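Local coordinates for HTPA Reductase (Selaginella moellendorffii, PDB 5U5N), which probably catalyses the NAD(P)H-dependent reduction of 4-hydroxy-tetrahydrodipicolinate to tetrahydrodipicolinate in the diaminopimelate route to lysine, at residues 11-22 with 44-55; 245-256 with 269-279. One frame throughout, in Å; residues are numbered along the deposited sequence. Where two conformers were deposited one is given.

Contact 1 of 2, residues 11-22 with 44-55. With NAD (nicotinamide-adenine-dinucleotide), chain C.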
loop_
_atom_site.group_PDB
_atom_site.type_symbol
_atom_site.label_atom_id
_atom_site.label_comp_id
_atom_site.label_asym_id
_atom_site.label_seq_id
_atom_site.Cartn_x
_atom_site.Cartn_y
_atom_site.Cartn_z
ATOM N N ASP A 11 -22.544 11.180 22.414
ATOM C CA ASP A 11 -22.648 11.961 23.639
ATOM C C ASP A 11 -21.372 12.768 23.742
ATOM O O ASP A 11 -20.307 12.187 23.811
ATOM C CB ASP A 11 -22.733 10.939 24.795
ATOM C CG ASP A 11 -22.771 11.560 26.191
ATOM O OD1 ASP A 11 -22.732 12.800 26.371
ATOM O OD2 ASP A 11 -22.843 10.763 27.162
ATOM N N CYS A 12 -21.465 14.093 23.783
ATOM C CA CYS A 12 -20.248 14.899 23.883
ATOM C C CYS A 12 -19.499 14.760 25.224
ATOM O O CYS A 12 -18.375 15.259 25.328
ATOM C CB CYS A 12 -20.523 16.361 23.536
ATOM S SG CYS A 12 -21.400 17.255 24.814
ATOM N N THR A 13 -20.097 14.085 26.224
ATOM C CA THR A 13 -19.424 13.786 27.491
ATOM C C THR A 13 -18.715 12.458 27.530
ATOM O O THR A 13 -17.941 12.226 28.432
ATOM C CB THR A 13 -20.432 13.783 28.689
ATOM O OG1 THR A 13 -21.363 12.697 28.569
ATOM C CG2 THR A 13 -21.180 15.073 28.734
ATOM N N GLY A 14 -19.014 11.563 26.599
ATOM C CA GLY A 14 -18.216 10.339 26.433
ATOM C C GLY A 14 -16.813 10.650 25.915
ATOM O O GLY A 14 -16.556 11.765 25.484
ATOM N N LYS A 15 -15.903 9.691 25.971
ATOM C CA LYS A 15 -14.491 9.989 25.655
ATOM C C LYS A 15 -14.270 10.312 24.188
ATOM O O LYS A 15 -13.650 11.308 23.882
ATOM C CB LYS A 15 -13.565 8.855 26.067
ATOM C CG LYS A 15 -13.764 8.383 27.480
ATOM C CD LYS A 15 -12.477 8.270 28.240
ATOM C CE LYS A 15 -12.701 7.347 29.410
ATOM N NZ LYS A 15 -12.559 5.929 28.957
ATOM N N VAL A 16 -14.809 9.477 23.300
ATOM C CA VAL A 16 -14.676 9.664 21.847
ATOM C C VAL A 16 -15.586 10.771 21.362
ATOM O O VAL A 16 -15.199 11.554 20.485
ATOM C CB VAL A 16 -14.979 8.356 21.057
ATOM C CG1 VAL A 16 -14.884 8.565 19.544
ATOM C CG2 VAL A 16 -13.993 7.258 21.460
ATOM N N GLY A 17 -16.813 10.798 21.893
ATOM C CA GLY A 17 -17.768 11.869 21.627
ATOM C C GLY A 17 -17.221 13.257 21.918
ATOM O O GLY A 17 -17.304 14.117 21.059
ATOM N N GLN A 18 -16.595 13.450 23.081
ATOM C CA GLN A 18 -15.872 14.710 23.404
ATOM C C GLN A 18 -14.755 15.034 22.384
ATOM O O GLN A 18 -14.663 16.158 21.899
ATOM C CB GLN A 18 -15.243 14.615 24.795
ATOM C CG GLN A 18 -14.377 15.800 25.205
ATOM C CD GLN A 18 -14.133 15.881 26.691
ATOM O OE1 GLN A 18 -15.049 15.707 27.487
ATOM N NE2 GLN A 18 -12.873 16.153 27.077
ATOM N N ALA A 19 -13.897 14.049 22.094
ATOM C CA ALA A 19 -12.824 14.224 21.107
ATOM C C ALA A 19 -13.391 14.641 19.746
ATOM O O ALA A 19 -12.889 15.583 19.164
ATOM C CB ALA A 19 -11.977 12.974 21.007
ATOM N N VAL A 20 -14.487 14.016 19.297
ATOM C CA VAL A 20 -15.110 14.380 18.022
ATOM C C VAL A 20 -15.612 15.826 18.021
ATOM O O VAL A 20 -15.452 16.562 17.023
ATOM C CB VAL A 20 -16.281 13.439 17.666
ATOM C CG1 VAL A 20 -17.137 13.969 16.500
ATOM C CG2 VAL A 20 -15.746 12.056 17.321
ATOM N N ALA A 21 -16.239 16.213 19.125
ATOM C CA ALA A 21 -16.811 17.555 19.220
ATOM C C ALA A 21 -15.712 18.618 19.208
ATOM O O ALA A 21 -15.834 19.639 18.566
ATOM C CB ALA A 21 -17.678 17.689 20.476
ATOM N N GLU A 22 -14.650 18.359 19.946
ATOM C CA GLU A 22 -13.507 19.270 20.007
ATOM C C GLU A 22 -12.802 19.420 18.680
ATOM O O GLU A 22 -12.393 20.526 18.325
ATOM C CB GLU A 22 -12.519 18.820 21.068
ATOM C CG GLU A 22 -13.135 19.040 22.427
ATOM C CD GLU A 22 -12.126 19.197 23.514
ATOM O OE1 GLU A 22 -11.824 18.147 24.129
ATOM O OE2 GLU A 22 -11.636 20.350 23.716
ATOM N N LYS A 44 -26.416 18.600 32.154
ATOM C CA LYS A 44 -25.285 19.464 32.505
ATOM C C LYS A 44 -24.883 20.371 31.335
ATOM O O LYS A 44 -25.343 20.185 30.221
ATOM C CB LYS A 44 -24.073 18.614 32.930
ATOM C CG LYS A 44 -23.733 17.476 31.956
ATOM C CD LYS A 44 -22.635 16.606 32.498
ATOM C CE LYS A 44 -23.085 15.695 33.637
ATOM N NZ LYS A 44 -23.860 14.509 33.168
ATOM N N ARG A 45 -24.016 21.334 31.628
ATOM C CA ARG A 45 -23.459 22.259 30.651
ATOM C C ARG A 45 -21.974 21.949 30.568
ATOM O O ARG A 45 -21.271 22.038 31.568
ATOM C CB ARG A 45 -23.620 23.733 31.091
ATOM C CG ARG A 45 -24.921 24.444 30.746
ATOM C CD ARG A 45 -25.103 25.719 31.593
ATOM N NE ARG A 45 -25.292 25.424 33.041
ATOM C CZ ARG A 45 -25.279 26.304 34.036
ATOM N NH1 ARG A 45 -25.108 27.611 33.808
ATOM N NH2 ARG A 45 -25.461 25.877 35.292
ATOM N N VAL A 46 -21.501 21.592 29.374
ATOM C CA VAL A 46 -20.061 21.365 29.155
ATOM C C VAL A 46 -19.516 22.386 28.166
ATOM O O VAL A 46 -20.255 22.881 27.308
ATOM C CB VAL A 46 -19.758 19.935 28.665
ATOM C CG1 VAL A 46 -20.247 18.899 29.661
ATOM C CG2 VAL A 46 -20.361 19.632 27.309
ATOM N N VAL A 47 -18.220 22.692 28.272
ATOM C CA VAL A 47 -17.557 23.585 27.318
ATOM C C VAL A 47 -16.748 22.759 26.314
ATOM O O VAL A 47 -15.865 22.029 26.709
ATOM C CB VAL A 47 -16.627 24.599 28.018
ATOM C CG1 VAL A 47 -16.287 25.725 27.048
ATOM C CG2 VAL A 47 -17.275 25.167 29.278
ATOM N N ILE A 48 -17.085 22.863 25.030
ATOM C CA ILE A 48 -16.316 22.243 23.923
ATOM C C ILE A 48 -15.694 23.380 23.125
ATOM O O ILE A 48 -16.385 24.086 22.407
ATOM C CB ILE A 48 -17.196 21.379 22.983
ATOM C CG1 ILE A 48 -17.885 20.221 23.734
ATOM C CG2 ILE A 48 -16.393 20.803 21.792
ATOM C CD1 ILE A 48 -16.956 19.402 24.606
ATOM N N GLY A 49 -14.382 23.558 23.252
ATOM C CA GLY A 49 -13.726 24.750 22.717
ATOM C C GLY A 49 -14.244 25.955 23.480
ATOM O O GLY A 49 -14.138 25.989 24.708
ATOM N N ASN A 50 -14.840 26.903 22.765
ATOM C CA ASN A 50 -15.555 28.042 23.377
ATOM C C ASN A 50 -17.062 27.930 23.166
ATOM O O ASN A 50 -17.777 28.944 23.185
ATOM C CB ASN A 50 -15.052 29.377 22.819
ATOM C CG ASN A 50 -13.808 29.874 23.529
ATOM O OD1 ASN A 50 -13.608 29.635 24.729
ATOM N ND2 ASN A 50 -12.962 30.600 22.790
ATOM N N VAL A 51 -17.558 26.709 22.991
ATOM C CA VAL A 51 -18.990 26.457 22.779
ATOM C C VAL A 51 -19.535 25.713 23.992
ATOM O O VAL A 51 -19.022 24.675 24.382
ATOM C CB VAL A 51 -19.252 25.641 21.497
ATOM C CG1 VAL A 51 -20.741 25.323 21.320
ATOM C CG2 VAL A 51 -18.673 26.377 20.291
ATOM N N GLU A 52 -20.578 26.273 24.584
ATOM C CA GLU A 52 -21.208 25.720 25.761
ATOM C C GLU A 52 -22.303 24.786 25.272
ATOM O O GLU A 52 -23.195 25.223 24.579
ATOM C CB GLU A 52 -21.761 26.862 26.604
ATOM C CG GLU A 52 -22.355 26.414 27.941
ATOM C CD GLU A 52 -23.221 27.469 28.595
ATOM O OE1 GLU A 52 -22.669 28.568 28.888
ATOM O OE2 GLU A 52 -24.438 27.178 28.778
ATOM N N VAL A 53 -22.208 23.498 25.596
ATOM C CA VAL A 53 -23.205 22.509 25.160
ATOM C C VAL A 53 -24.116 22.128 26.326
ATOM O O VAL A 53 -23.650 21.690 27.372
ATOM C CB VAL A 53 -22.557 21.224 24.578
ATOM C CG1 VAL A 53 -23.612 20.232 24.111
ATOM C CG2 VAL A 53 -21.637 21.568 23.402
ATOM N N ASP A 54 -25.408 22.284 26.096
ATOM C CA ASP A 54 -26.470 21.845 26.997
ATOM C C ASP A 54 -26.675 20.325 26.827
ATOM O O ASP A 54 -27.268 19.876 25.858
ATOM C CB ASP A 54 -27.732 22.621 26.619
ATOM C CG ASP A 54 -28.863 22.458 27.591
ATOM O OD1 ASP A 54 -28.702 21.817 28.649
ATOM O OD2 ASP A 54 -29.953 23.013 27.297
ATOM N N VAL A 55 -26.146 19.544 27.763
ATOM C CA VAL A 55 -26.257 18.094 27.718
ATOM C C VAL A 55 -27.573 17.669 28.443
ATOM O O VAL A 55 -27.798 18.006 29.611
ATOM C CB VAL A 55 -25.010 17.445 28.337
ATOM C CG1 VAL A 55 -25.135 15.930 28.344
ATOM C CG2 VAL A 55 -23.753 17.900 27.570
HETATM P PA NAD C . -17.709 6.242 26.817
HETATM O O1A NAD C . -18.153 5.153 27.779
HETATM O O2A NAD C . -16.559 7.172 27.151
HETATM O O5B NAD C . -18.943 7.177 26.442
HETATM C C5B NAD C . -20.130 6.685 25.853
HETATM C C4B NAD C . -21.237 7.634 26.295
HETATM O O4B NAD C . -22.482 7.309 25.680
HETATM C C3B NAD C . -21.464 7.626 27.807
HETATM O O3B NAD C . -20.986 8.864 28.364
HETATM C C2B NAD C . -22.971 7.376 27.979
HETATM O O2B NAD C . -23.536 8.140 29.069
HETATM C C1B NAD C . -23.527 7.698 26.578
HETATM N N9A NAD C . -24.809 7.066 26.161
HETATM C C8A NAD C . -25.235 5.816 26.435
HETATM N N7A NAD C . -26.449 5.593 25.882
HETATM C C5A NAD C . -26.816 6.708 25.226
HETATM C C6A NAD C . -27.990 7.149 24.440
HETATM N N6A NAD C . -29.033 6.318 24.227
HETATM N N1A NAD C . -27.992 8.397 23.923
HETATM C C2A NAD C . -26.966 9.253 24.125
HETATM N N3A NAD C . -25.868 8.917 24.845
HETATM C C4A NAD C . -25.733 7.680 25.406
HETATM O O3 NAD C . -17.467 5.514 25.394
HETATM P PN NAD C . -16.342 5.976 24.321
HETATM O O1N NAD C . -15.012 5.658 24.963
HETATM O O2N NAD C . -16.638 7.390 23.855
HETATM O O5D NAD C . -16.724 4.984 23.106
HETATM C C5D NAD C . -18.026 5.054 22.534
HETATM C C4D NAD C . -18.263 3.997 21.464
HETATM O O4D NAD C . -17.505 4.334 20.297
HETATM C C3D NAD C . -17.845 2.578 21.877
HETATM O O3D NAD C . -18.805 1.601 21.437
HETATM C C2D NAD C . -16.519 2.374 21.171
HETATM O O2D NAD C . -16.263 1.015 20.814
HETATM C C1D NAD C . -16.706 3.206 19.910
HETATM N N1N NAD C . -15.466 3.606 19.214
HETATM C C2N NAD C . -15.478 3.487 17.873
HETATM C C3N NAD C . -14.384 3.839 17.088
HETATM C C7N NAD C . -14.432 3.674 15.580
HETATM O O7N NAD C . -13.381 3.511 14.980
HETATM N N7N NAD C . -15.587 3.689 14.896
HETATM C C4N NAD C . -13.248 4.326 17.737
HETATM C C5N NAD C . -13.239 4.446 19.125
HETATM C C6N NAD C . -14.370 4.077 19.851
#
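Cys12 reaches from the nucleotide-binding loop into a pocket lined by three valines of the hairpin formed by strands 44-48 and 51-57. In one of its two conformers, chi1 of 74° sets the sulfur between the backbone N and the carbonyl carbon, among Val46 CG2, Val55 CG2 and Val53 CG1. Cys12 SG is then 3.6 Å from Val46 CG2, though the second conformer makes this fit less certain. Beside it the methyl of Thr13, turned anti to the carbonyl carbon, rests more loosely on Val46 and Val55: Thr13 CG2 lies 4.0 Å from Val46 CG1. That rotation directs the Thr13 hydroxyl back to Asp11, whose OD1 takes both Thr13 OG1 (2.6 Å) and Thr13 N from the same face of the carboxylate, the second bond closing an Asx turn. Nearly two turns into the helix, Ala21 meets Ile48, whose CG2 is 3.6 Å from Ala21 CB. No hydrogen bond crosses between the segments, which meet through apolar contacts. The solvent side is thinner: the side chain of Glu22 meets Ile48 CG2 through CG, Gln18 barely grazes the CD1 of the same isoleucine, and Gly49 sits at the hairpin's turn with little cover. On the cofactor side, Asp11 OD2 accepts from the ribose hydroxyl O3B of NAD (2.9 Å), more weakly from O2B, and also bonds Thr37. The backbone N of Lys15 and of Val16 donate almost straight to the two phosphates, Val16 N to O2N at 2.8 Å, while Gly14 lies close under O5B, where a side chain would clash. A tight turn leading into a helix whose first amides bind the pyrophosphate is typical of the dinucleotide-binding site of a Rossmann fold, here in the DapB family.

Contact 2 of 2, residues 245-256 with 269-279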
loop_
_atom_site.group_PDB
_atom_site.type_symbol
_atom_site.label_atom_id
_atom_site.label_comp_id
_atom_site.label_asym_id
_atom_site.label_seq_id
_atom_site.Cartn_x
_atom_site.Cartn_y
_atom_site.Cartn_z
ATOM N N GLN A 245 -10.752 12.899 13.700
ATOM C CA GLN A 245 -10.502 13.521 12.382
ATOM C C GLN A 245 -11.261 12.797 11.254
ATOM O O GLN A 245 -11.779 13.444 10.368
ATOM C CB GLN A 245 -8.988 13.603 12.071
ATOM C CG GLN A 245 -8.218 14.528 13.001
ATOM C CD GLN A 245 -8.781 15.922 13.014
ATOM O OE1 GLN A 245 -9.062 16.464 11.973
ATOM N NE2 GLN A 245 -8.986 16.500 14.207
ATOM N N GLY A 246 -11.380 11.479 11.306
ATOM C CA GLY A 246 -12.170 10.767 10.312
ATOM C C GLY A 246 -13.655 11.054 10.414
ATOM O O GLY A 246 -14.334 11.184 9.400
ATOM N N THR A 247 -14.174 11.171 11.627
ATOM C CA THR A 247 -15.568 11.592 11.824
ATOM C C THR A 247 -15.870 12.982 11.183
ATOM O O THR A 247 -16.898 13.164 10.524
ATOM C CB THR A 247 -15.982 11.580 13.319
ATOM O OG1 THR A 247 -15.590 10.350 13.940
ATOM C CG2 THR A 247 -17.462 11.726 13.399
ATOM N N VAL A 248 -14.976 13.947 11.346
ATOM C CA VAL A 248 -15.159 15.243 10.685
ATOM C C VAL A 248 -15.281 15.087 9.152
ATOM O O VAL A 248 -16.165 15.622 8.507
ATOM C CB VAL A 248 -14.012 16.220 11.025
ATOM C CG1 VAL A 248 -14.068 17.478 10.158
ATOM C CG2 VAL A 248 -14.063 16.618 12.493
ATOM N N ASP A 249 -14.379 14.303 8.573
ATOM C CA ASP A 249 -14.406 14.023 7.129
ATOM C C ASP A 249 -15.683 13.318 6.703
ATOM O O ASP A 249 -16.243 13.627 5.657
ATOM C CB ASP A 249 -13.217 13.179 6.727
ATOM C CG ASP A 249 -11.884 13.848 7.072
ATOM O OD1 ASP A 249 -11.796 15.118 7.085
ATOM O OD2 ASP A 249 -10.911 13.071 7.318
ATOM N N ALA A 250 -16.138 12.374 7.519
ATOM C CA ALA A 250 -17.369 11.667 7.215
ATOM C C ALA A 250 -18.526 12.680 7.174
ATOM O O ALA A 250 -19.364 12.628 6.286
ATOM C CB ALA A 250 -17.626 10.545 8.244
ATOM N N VAL A 251 -18.545 13.620 8.108
ATOM C CA VAL A 251 -19.651 14.602 8.200
ATOM C C VAL A 251 -19.605 15.524 6.977
ATOM O O VAL A 251 -20.639 15.866 6.421
ATOM C CB VAL A 251 -19.567 15.420 9.498
ATOM C CG1 VAL A 251 -20.330 16.748 9.402
ATOM C CG2 VAL A 251 -20.087 14.607 10.664
ATOM N N LEU A 252 -18.401 15.910 6.581
ATOM C CA LEU A 252 -18.217 16.742 5.390
ATOM C C LEU A 252 -18.687 16.031 4.129
ATOM O O LEU A 252 -19.360 16.610 3.312
ATOM C CB LEU A 252 -16.761 17.137 5.233
ATOM C CG LEU A 252 -16.187 18.130 6.232
ATOM C CD1 LEU A 252 -14.724 18.352 5.948
ATOM C CD2 LEU A 252 -16.950 19.451 6.210
ATOM N N PHE A 253 -18.332 14.756 3.995
ATOM C CA PHE A 253 -18.808 13.942 2.886
ATOM C C PHE A 253 -20.326 13.804 2.882
ATOM O O PHE A 253 -20.958 14.071 1.869
ATOM C CB PHE A 253 -18.108 12.584 2.902
ATOM C CG PHE A 253 -18.562 11.627 1.828
ATOM C CD1 PHE A 253 -18.010 11.650 0.552
ATOM C CD2 PHE A 253 -19.561 10.703 2.104
ATOM C CE1 PHE A 253 -18.427 10.757 -0.414
ATOM C CE2 PHE A 253 -19.970 9.795 1.130
ATOM C CZ PHE A 253 -19.403 9.815 -0.120
ATOM N N LEU A 254 -20.924 13.426 4.010
ATOM C CA LEU A 254 -22.391 13.212 4.066
ATOM C C LEU A 254 -23.151 14.521 3.789
ATOM O O LEU A 254 -24.152 14.548 3.091
ATOM C CB LEU A 254 -22.821 12.595 5.413
ATOM C CG LEU A 254 -24.224 11.989 5.471
ATOM C CD1 LEU A 254 -24.394 10.880 4.444
ATOM C CD2 LEU A 254 -24.554 11.470 6.877
ATOM N N SER A 255 -22.638 15.619 4.317
ATOM C CA SER A 255 -23.182 16.951 4.035
ATOM C C SER A 255 -23.399 17.156 2.544
ATOM O O SER A 255 -24.465 17.570 2.113
ATOM C CB SER A 255 -22.227 17.999 4.560
ATOM O OG SER A 255 -22.870 19.093 5.121
ATOM N N LYS A 256 -22.359 16.841 1.766
ATOM C CA LYS A 256 -22.401 17.044 0.335
ATOM C C LYS A 256 -23.421 16.138 -0.335
ATOM O O LYS A 256 -24.251 16.611 -1.105
ATOM C CB LYS A 256 -21.028 16.824 -0.259
ATOM C CG LYS A 256 -20.863 17.376 -1.644
ATOM C CD LYS A 256 -19.423 17.857 -1.784
ATOM C CE LYS A 256 -19.016 18.107 -3.233
ATOM N NZ LYS A 256 -19.167 16.820 -3.996
ATOM N N MET A 269 -17.086 4.180 5.263
ATOM C CA MET A 269 -15.872 4.963 5.249
ATOM C C MET A 269 -15.051 4.829 3.944
ATOM O O MET A 269 -14.299 5.741 3.589
ATOM C CB MET A 269 -15.039 4.619 6.484
ATOM C CG MET A 269 -13.770 5.436 6.692
ATOM S SD MET A 269 -13.895 7.263 6.718
ATOM C CE MET A 269 -15.278 7.475 7.813
ATOM N N ILE A 270 -15.210 3.714 3.225
ATOM C CA ILE A 270 -14.586 3.564 1.878
ATOM C C ILE A 270 -15.163 4.633 0.943
ATOM O O ILE A 270 -14.429 5.291 0.210
ATOM C CB ILE A 270 -14.888 2.185 1.221
ATOM C CG1 ILE A 270 -14.375 1.024 2.072
ATOM C CG2 ILE A 270 -14.353 2.102 -0.219
ATOM C CD1 ILE A 270 -12.898 0.965 2.284
ATOM N N ASP A 271 -16.490 4.791 0.975
ATOM C CA ASP A 271 -17.164 5.821 0.160
ATOM C C ASP A 271 -16.627 7.215 0.462
ATOM O O ASP A 271 -16.465 7.976 -0.437
ATOM C CB ASP A 271 -18.689 5.801 0.396
ATOM C CG ASP A 271 -19.331 4.472 0.004
ATOM O OD1 ASP A 271 -18.934 3.889 -1.027
ATOM O OD2 ASP A 271 -20.221 4.010 0.730
ATOM N N VAL A 272 -16.383 7.519 1.740
ATOM C CA VAL A 272 -15.822 8.803 2.182
ATOM C C VAL A 272 -14.413 8.973 1.579
ATOM O O VAL A 272 -14.099 10.018 1.059
ATOM C CB VAL A 272 -15.761 8.940 3.730
ATOM C CG1 VAL A 272 -15.094 10.239 4.181
ATOM C CG2 VAL A 272 -17.142 8.831 4.364
ATOM N N LEU A 273 -13.585 7.941 1.655
ATOM C CA LEU A 273 -12.217 8.005 1.085
ATOM C C LEU A 273 -12.259 8.295 -0.428
ATOM O O LEU A 273 -11.534 9.133 -0.926
ATOM C CB LEU A 273 -11.458 6.716 1.388
ATOM C CG LEU A 273 -11.006 6.582 2.842
ATOM C CD1 LEU A 273 -10.668 5.145 3.206
ATOM C CD2 LEU A 273 -9.821 7.486 3.163
ATOM N N GLU A 274 -13.156 7.607 -1.124
ATOM C CA GLU A 274 -13.363 7.790 -2.562
ATOM C C GLU A 274 -13.797 9.207 -2.932
ATOM O O GLU A 274 -13.457 9.688 -3.989
ATOM C CB GLU A 274 -14.373 6.776 -3.113
ATOM C CG GLU A 274 -13.852 5.355 -3.260
ATOM C CD GLU A 274 -14.964 4.319 -3.388
ATOM O OE1 GLU A 274 -16.092 4.582 -2.886
ATOM O OE2 GLU A 274 -14.728 3.225 -3.934
ATOM N N GLY A 275 -14.549 9.883 -2.049
ATOM C CA GLY A 275 -14.915 11.289 -2.265
ATOM C C GLY A 275 -13.813 12.356 -2.155
ATOM O O GLY A 275 -14.070 13.524 -2.416
ATOM N N GLY A 276 -12.620 11.978 -1.691
ATOM C CA GLY A 276 -11.461 12.866 -1.715
ATOM C C GLY A 276 -11.378 13.687 -0.457
ATOM O O GLY A 276 -12.282 13.638 0.361
ATOM N N SER A 277 -10.315 14.472 -0.300
ATOM C CA SER A 277 -10.243 15.405 0.834
ATOM C C SER A 277 -11.120 16.599 0.588
ATOM O O SER A 277 -11.157 17.116 -0.516
ATOM C CB SER A 277 -8.833 15.868 1.153
ATOM O OG SER A 277 -8.172 16.342 0.012
ATOM N N MET A 278 -11.780 17.030 1.654
ATOM C CA MET A 278 -12.713 18.138 1.633
ATOM C C MET A 278 -12.310 19.219 2.622
ATOM O O MET A 278 -13.137 20.053 3.010
ATOM C CB MET A 278 -14.088 17.597 1.997
ATOM C CG MET A 278 -14.552 16.477 1.084
ATOM S SD MET A 278 -16.290 16.108 1.337
ATOM C CE MET A 278 -16.691 15.201 -0.168
ATOM N N ARG A 279 -11.033 19.232 3.008
ATOM C CA ARG A 279 -10.507 20.228 3.940
ATOM C C ARG A 279 -9.247 20.889 3.398
ATOM O O ARG A 279 -8.181 20.297 3.414
ATOM C CB ARG A 279 -10.244 19.551 5.279
ATOM C CG ARG A 279 -11.509 19.304 6.066
ATOM C CD ARG A 279 -11.408 18.104 6.986
ATOM N NE ARG A 279 -10.846 18.477 8.258
ATOM C CZ ARG A 279 -10.578 17.643 9.253
ATOM N NH1 ARG A 279 -10.795 16.335 9.184
ATOM N NH2 ARG A 279 -10.061 18.149 10.349
#
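With CG anti to the backbone N (chi1 178°), Phe253 extends its ring from helix 245-256 over helix 269-274, while the bend of Arg279 at chi3 (87°) turns its guanidinium back along the first helix. The helix segments cross at 76°. Val272 CA stands over one ring face, 3.9 Å from the centroid, in a CH-pi contact, and Val272 CG2 adds a touch at Phe253 CD2. Met278 lies obliquely to the ring, its CE 3.9 Å from Phe253 CD1, and Tyr267 meets the ring edge-to-face. A leucine here has no ring face for Val272 CA, and Met278 CE would probably be left with a gap beside it and free to turn. One turn earlier, Ala250 CB meets Met269 CE at 3.9 Å. At the C-terminal residue the contact turns polar. Arg279 NH2 donates to Gln245 OE1 in the amide's carbonyl plane, a short bond at 2.5 Å, and NH1 forms a salt bridge to Asp249 OD1 (2.6 Å) that is nearly straight but comes from above the carboxylate plane. Val248 CG1 covers one face of the guanidinium, and Leu252 CD1 packs on Arg279 CG. Asp249 OD2 has its own salt bridge to Lys131. The carboxylate thus joins two cationic groups, which probably stabilises its negative charge and ties the chain terminus to helix 241-259.

Contact 1 closes before contact 2 opens along the chain, and their centres lie 22 Å apart, yet they meet where Val20 CG2 of helix 15-27 packs 3.8 Å from Thr247 OG1 of helix 241-259. Gln245 and Arg279 touch the same helix 15-27 farther on, at Ala23 and Ala27. Contact 1 bears directly on the cofactor, holding the adenosine ribose and the phosphates. Contact 2 is more distant: the side chain of Met269 is about 8 Å from NAD and about 4 Å from those of Ala126 and Met129, two residues that bind it. Between the two segments of contact 2 the chain returns, as strand 266-267, to the parallel sheet that includes strand 7-10.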